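PDB 4TX8: probable chitinase A from Chromobacterium violaceum, which probably hydrolyses chitin as an endochitinase of glycoside hydrolase family 18 and carries a carbohydrate-binding module. Local coordinates for residues F104-Y112 and F409-Q419. Residues are numbered along the deposited sequence; the frame is centred on the assembly and turned at random.
Sequences FAKHALVGY and FSRPVAASLRQ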
ATOM      1  N   PHE A 104       2.054   3.174 -15.796  1.00 36.57           N
ATOM      2  CA  PHE A 104       0.848   3.300 -14.981  1.00 34.06           C
ATOM      3  C   PHE A 104       0.712   4.754 -14.530  1.00 33.56           C
ATOM      4  O   PHE A 104       1.570   5.574 -14.854  1.00 33.80           O
ATOM      5  CB  PHE A 104       0.858   2.316 -13.796  1.00 27.30           C
ATOM      6  CG  PHE A 104       1.974   2.528 -12.805  1.00 26.25           C
ATOM      7  CD1 PHE A 104       3.283   2.193 -13.116  1.00 29.02           C
ATOM      8  CD2 PHE A 104       1.701   3.021 -11.537  1.00 27.11           C
ATOM      9  CE1 PHE A 104       4.301   2.374 -12.195  1.00 28.79           C
ATOM     10  CE2 PHE A 104       2.712   3.202 -10.607  1.00 27.12           C
ATOM     11  CZ  PHE A 104       4.014   2.879 -10.937  1.00 30.91           C
ATOM     12  N   ALA A 105      -0.372   5.073 -13.822  1.00 27.36           N
ATOM     13  CA  ALA A 105      -0.726   6.465 -13.518  1.00 30.92           C
ATOM     14  C   ALA A 105       0.465   7.274 -13.015  1.00 29.66           C
ATOM     15  O   ALA A 105       1.102   6.906 -12.028  1.00 30.37           O
ATOM     16  CB  ALA A 105      -1.863   6.512 -12.499  1.00 24.69           C
ATOM     17  N   LYS A 106       0.767   8.363 -13.722  1.00 30.45           N
ATOM     18  CA  LYS A 106       1.902   9.224 -13.396  1.00 31.65           C
ATOM     19  C   LYS A 106       1.853   9.657 -11.936  1.00 31.82           C
ATOM     20  O   LYS A 106       2.849   9.581 -11.220  1.00 31.83           O
ATOM     21  CB  LYS A 106       1.926  10.453 -14.310  1.00 35.14           C
ATOM     22  CG  LYS A 106       3.120  11.369 -14.083  1.00 39.91           C
ATOM     23  CD  LYS A 106       3.041  12.618 -14.950  1.00 43.78           C
ATOM     24  CE  LYS A 106       4.261  13.509 -14.754  1.00 46.68           C
ATOM     25  NZ  LYS A 106       4.134  14.807 -15.481  1.00 49.66           N
ATOM     26  N   HIS A 107       0.680  10.102 -11.502  1.00 28.07           N
ATOM     27  CA  HIS A 107       0.455  10.409 -10.100  1.00 29.09           C
ATOM     28  C   HIS A 107      -0.595   9.447  -9.568  1.00 29.01           C
ATOM     29  O   HIS A 107      -1.795   9.654  -9.743  1.00 30.07           O
ATOM     30  CB  HIS A 107       0.038  11.866  -9.927  1.00 29.31           C
ATOM     31  CG  HIS A 107       1.024  12.834 -10.500  1.00 33.84           C
ATOM     32  ND1 HIS A 107       0.670  13.819 -11.397  1.00 36.92           N
ATOM     33  CD2 HIS A 107       2.362  12.954 -10.320  1.00 34.08           C
ATOM     34  CE1 HIS A 107       1.744  14.508 -11.739  1.00 37.02           C
ATOM     35  NE2 HIS A 107       2.784  14.003 -11.099  1.00 37.49           N
ATOM     36  N   ALA A 108      -0.123   8.384  -8.927  1.00 27.88           N
ATOM     37  CA  ALA A 108      -0.963   7.234  -8.626  1.00 26.34           C
ATOM     38  C   ALA A 108      -1.463   7.206  -7.190  1.00 27.45           C
ATOM     39  O   ALA A 108      -0.770   7.639  -6.266  1.00 27.82           O
ATOM     40  CB  ALA A 108      -0.200   5.950  -8.932  1.00 22.04           C
ATOM     41  N   LEU A 109      -2.680   6.700  -7.021  1.00 26.37           N
ATOM     42  CA  LEU A 109      -3.192   6.320  -5.713  1.00 24.11           C
ATOM     43  C   LEU A 109      -3.131   4.799  -5.635  1.00 24.14           C
ATOM     44  O   LEU A 109      -3.814   4.104  -6.391  1.00 21.05           O
ATOM     45  CB  LEU A 109      -4.625   6.817  -5.500  1.00 25.75           C
ATOM     46  CG  LEU A 109      -5.121   7.148  -4.082  1.00 29.71           C
ATOM     47  CD1 LEU A 109      -6.607   6.842  -3.946  1.00 26.51           C
ATOM     48  CD2 LEU A 109      -4.325   6.460  -2.977  1.00 25.54           C
ATOM     49  N   VAL A 110      -2.299   4.293  -4.731  1.00 24.20           N
ATOM     50  CA  VAL A 110      -2.117   2.860  -4.548  1.00 21.64           C
ATOM     51  C   VAL A 110      -2.824   2.417  -3.274  1.00 23.36           C
ATOM     52  O   VAL A 110      -2.673   3.052  -2.232  1.00 23.71           O
ATOM     53  CB  VAL A 110      -0.620   2.486  -4.463  1.00 21.61           C
ATOM     54  CG1 VAL A 110      -0.448   0.992  -4.223  1.00 19.28           C
ATOM     55  CG2 VAL A 110       0.115   2.926  -5.724  1.00 22.83           C
ATOM     56  N   GLY A 111      -3.599   1.339  -3.355  1.00 19.64           N
ATOM     57  CA  GLY A 111      -4.305   0.838  -2.189  1.00 17.43           C
ATOM     58  C   GLY A 111      -4.376  -0.675  -2.124  1.00 22.92           C
ATOM     59  O   GLY A 111      -4.330  -1.354  -3.154  1.00 22.57           O
ATOM     60  N   TYR A 112      -4.489  -1.201  -0.908  1.00 20.09           N
ATOM     61  CA  TYR A 112      -4.588  -2.640  -0.700  1.00 22.66           C
ATOM     62  C   TYR A 112      -6.041  -3.091  -0.604  1.00 25.53           C
ATOM     63  O   TYR A 112      -6.842  -2.503   0.122  1.00 23.57           O
ATOM     64  CB  TYR A 112      -3.831  -3.061   0.561  1.00 18.68           C
ATOM     65  CG  TYR A 112      -2.328  -2.996   0.425  1.00 19.56           C
ATOM     66  CD1 TYR A 112      -1.650  -1.786   0.542  1.00 20.48           C
ATOM     67  CD2 TYR A 112      -1.587  -4.143   0.163  1.00 18.92           C
ATOM     68  CE1 TYR A 112      -0.273  -1.723   0.408  1.00 23.21           C
ATOM     69  CE2 TYR A 112      -0.210  -4.092   0.033  1.00 19.73           C
ATOM     70  CZ  TYR A 112       0.440  -2.880   0.152  1.00 22.95           C
ATOM     71  OH  TYR A 112       1.807  -2.829   0.021  1.00 22.36           O
ATOM     72  N   PHE A 409     -10.658   9.111   2.413  1.00 25.17           N
ATOM     73  CA  PHE A 409      -9.265   9.264   2.021  1.00 25.61           C
ATOM     74  C   PHE A 409      -9.155   9.336   0.499  1.00 29.12           C
ATOM     75  O   PHE A 409      -8.598  10.290  -0.043  1.00 26.90           O
ATOM     76  CB  PHE A 409      -8.408   8.115   2.569  1.00 22.88           C
ATOM     77  CG  PHE A 409      -6.928   8.271   2.296  1.00 27.65           C
ATOM     78  CD1 PHE A 409      -6.373   7.820   1.107  1.00 26.50           C
ATOM     79  CD2 PHE A 409      -6.095   8.865   3.234  1.00 27.95           C
ATOM     80  CE1 PHE A 409      -5.016   7.967   0.854  1.00 24.04           C
ATOM     81  CE2 PHE A 409      -4.737   9.010   2.990  1.00 28.94           C
ATOM     82  CZ  PHE A 409      -4.197   8.562   1.797  1.00 25.26           C
ATOM     83  N   SER A 410      -9.701   8.332  -0.183  1.00 26.41           N
ATOM     84  CA  SER A 410      -9.531   8.211  -1.630  1.00 26.39           C
ATOM     85  C   SER A 410     -10.083   9.402  -2.413  1.00 28.14           C
ATOM     86  O   SER A 410      -9.464   9.843  -3.377  1.00 26.74           O
ATOM     87  CB  SER A 410     -10.181   6.921  -2.136  1.00 24.05           C
ATOM     88  OG  SER A 410     -11.568   6.896  -1.853  1.00 25.92           O
ATOM     89  N   ARG A 411     -11.234   9.930  -2.008  1.00 26.89           N
ATOM     90  CA  ARG A 411     -11.843  11.021  -2.769  1.00 29.46           C
ATOM     91  C   ARG A 411     -10.986  12.296  -2.761  1.00 30.17           C
ATOM     92  O   ARG A 411     -10.645  12.801  -3.830  1.00 29.98           O
ATOM     93  CB  ARG A 411     -13.262  11.323  -2.260  1.00 32.52           C
ATOM     94  CG  ARG A 411     -14.320  10.350  -2.753  1.00 36.54           C
ATOM     95  CD  ARG A 411     -15.683  10.661  -2.155  1.00 40.01           C
ATOM     96  NE  ARG A 411     -16.705   9.731  -2.630  1.00 45.68           N
ATOM     97  CZ  ARG A 411     -17.935   9.647  -2.128  1.00 51.02           C
ATOM     98  NH1 ARG A 411     -18.304  10.435  -1.126  1.00 50.03           N
ATOM     99  NH2 ARG A 411     -18.795   8.768  -2.628  1.00 51.11           N
ATOM    100  N   PRO A 412     -10.621  12.819  -1.572  1.00 29.82           N
ATOM    101  CA  PRO A 412      -9.834  14.056  -1.668  1.00 29.03           C
ATOM    102  C   PRO A 412      -8.397  13.831  -2.135  1.00 29.21           C
ATOM    103  O   PRO A 412      -7.838  14.708  -2.794  1.00 29.55           O
ATOM    104  CB  PRO A 412      -9.861  14.602  -0.235  1.00 25.64           C
ATOM    105  CG  PRO A 412     -10.070  13.402   0.621  1.00 27.32           C
ATOM    106  CD  PRO A 412     -10.944  12.478  -0.173  1.00 26.68           C
ATOM    107  N   VAL A 413      -7.810  12.682  -1.815  1.00 27.89           N
ATOM    108  CA  VAL A 413      -6.418  12.438  -2.182  1.00 27.26           C
ATOM    109  C   VAL A 413      -6.272  12.215  -3.691  1.00 29.13           C
ATOM    110  O   VAL A 413      -5.335  12.726  -4.306  1.00 29.13           O
ATOM    111  CB  VAL A 413      -5.831  11.247  -1.404  1.00 26.70           C
ATOM    112  CG1 VAL A 413      -4.482  10.839  -1.975  1.00 22.98           C
ATOM    113  CG2 VAL A 413      -5.692  11.610   0.073  1.00 22.37           C
ATOM    114  N   ALA A 414      -7.204  11.480  -4.294  1.00 24.49           N
ATOM    115  CA  ALA A 414      -7.195  11.318  -5.747  1.00 26.15           C
ATOM    116  C   ALA A 414      -7.364  12.668  -6.436  1.00 30.51           C
ATOM    117  O   ALA A 414      -6.738  12.924  -7.461  1.00 31.33           O
ATOM    118  CB  ALA A 414      -8.283  10.356  -6.200  1.00 23.07           C
ATOM    119  N   ALA A 415      -8.206  13.526  -5.867  1.00 30.29           N
ATOM    120  CA  ALA A 415      -8.408  14.865  -6.411  1.00 31.08           C
ATOM    121  C   ALA A 415      -7.110  15.668  -6.370  1.00 29.42           C
ATOM    122  O   ALA A 415      -6.790  16.387  -7.316  1.00 30.49           O
ATOM    123  CB  ALA A 415      -9.507  15.592  -5.651  1.00 33.04           C
ATOM    124  N   SER A 416      -6.365  15.535  -5.276  1.00 28.24           N
ATOM    125  CA  SER A 416      -5.083  16.216  -5.129  1.00 30.39           C
ATOM    126  C   SER A 416      -4.065  15.713  -6.149  1.00 31.80           C
ATOM    127  O   SER A 416      -3.380  16.505  -6.797  1.00 34.01           O
ATOM    128  CB  SER A 416      -4.539  16.035  -3.712  1.00 28.95           C
ATOM    129  OG  SER A 416      -5.388  16.652  -2.760  1.00 34.67           O
ATOM    130  N   LEU A 417      -3.971  14.394  -6.287  1.00 30.68           N
ATOM    131  CA  LEU A 417      -3.089  13.783  -7.278  1.00 31.93           C
ATOM    132  C   LEU A 417      -3.450  14.234  -8.691  1.00 36.44           C
ATOM    133  O   LEU A 417      -2.585  14.411  -9.548  1.00 38.71           O
ATOM    134  CB  LEU A 417      -3.159  12.257  -7.182  1.00 28.12           C
ATOM    135  CG  LEU A 417      -2.499  11.630  -5.952  1.00 27.58           C
ATOM    136  CD1 LEU A 417      -2.939  10.188  -5.782  1.00 25.40           C
ATOM    137  CD2 LEU A 417      -0.983  11.716  -6.076  1.00 26.74           C
ATOM    138  N   ARG A 418      -4.746  14.433  -8.905  1.00 38.92           N
ATOM    139  CA  ARG A 418      -5.317  14.773 -10.203  1.00 41.99           C
ATOM    140  C   ARG A 418      -5.119  16.255 -10.544  1.00 46.80           C
ATOM    141  O   ARG A 418      -5.532  16.711 -11.613  1.00 50.61           O
ATOM    142  CB  ARG A 418      -6.807  14.410 -10.195  1.00 42.20           C
ATOM    143  CG  ARG A 418      -7.482  14.329 -11.537  1.00 46.11           C
ATOM    144  CD  ARG A 418      -8.928  13.891 -11.371  1.00 46.79           C
ATOM    145  NE  ARG A 418      -9.022  12.536 -10.834  1.00 46.84           N
ATOM    146  CZ  ARG A 418      -9.680  12.210  -9.728  1.00 48.47           C
ATOM    147  NH1 ARG A 418     -10.315  13.142  -9.026  1.00 46.30           N
ATOM    148  NH2 ARG A 418      -9.707  10.945  -9.325  1.00 45.92           N
ATOM    149  N   GLN A 419      -4.484  16.981  -9.622  1.00 52.04           N
ATOM    150  CA  GLN A 419      -4.334  18.439  -9.662  1.00 60.55           C
ATOM    151  C   GLN A 419      -5.680  19.119  -9.499  1.00 65.61           C
ATOM    152  O   GLN A 419      -6.033  19.558  -8.406  1.00 66.96           O
ATOM    153  CB  GLN A 419      -3.664  18.904 -10.960  1.00 68.87           C
ATOM    154  CG  GLN A 419      -2.355  18.200 -11.278  1.00 75.18           C
ATOM    155  CD  GLN A 419      -1.324  18.394 -10.193  1.00 78.65           C
ATOM    156  OE1 GLN A 419      -1.272  19.439  -9.542  1.00 82.32           O
ATOM    157  NE2 GLN A 419      -0.494  17.383  -9.986  1.00 77.09           N
TER
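Leu109 and Leu417 carry this contact, and their side chains cross at about a right angle. CD1 of Leu417 lies 3.8 Å from CB of Leu109. Leu417 CD1 also rests against the strand backbone, 3.4 Å from Ala108 O. With CG anti to its own carbonyl carbon (chi1 -72°), Leu417 reaches toward the strand, and its other methyl, CD2, comes 4.0 Å from His107 CB. Leu109 points toward the helix and spreads its two methyls. Leu109 CD1 lies against Ser410, 4.0 Å from its CA, with Ala414 CB further off. Leu109 CD2 meets the Phe409 ring at its edge, near the ring plane, 4.2 Å from CE1. Val413 packs on both groups: CG1 is 4.3 Å from Leu109 CG, while CG2 lies over one face of the Phe409 ring. His107 lies beside Leu417 O and the amide of the poorly ordered Gln419, both oblique to its ring. His107 NE2 is hydrogen-bonded to Pro389 O, and Ser410 OG to Asp402. Strand 108-112 and helix 410-417 run roughly antiparallel, at 148°, with axes 8.6 Å apart. Strand 108-114 pairs in parallel with strands 135-143 and 393-397. The packing of this C-terminal helix on the first barrel strand is characteristic of the closed (beta/alpha)8 TIM barrel of GH18 chitinases.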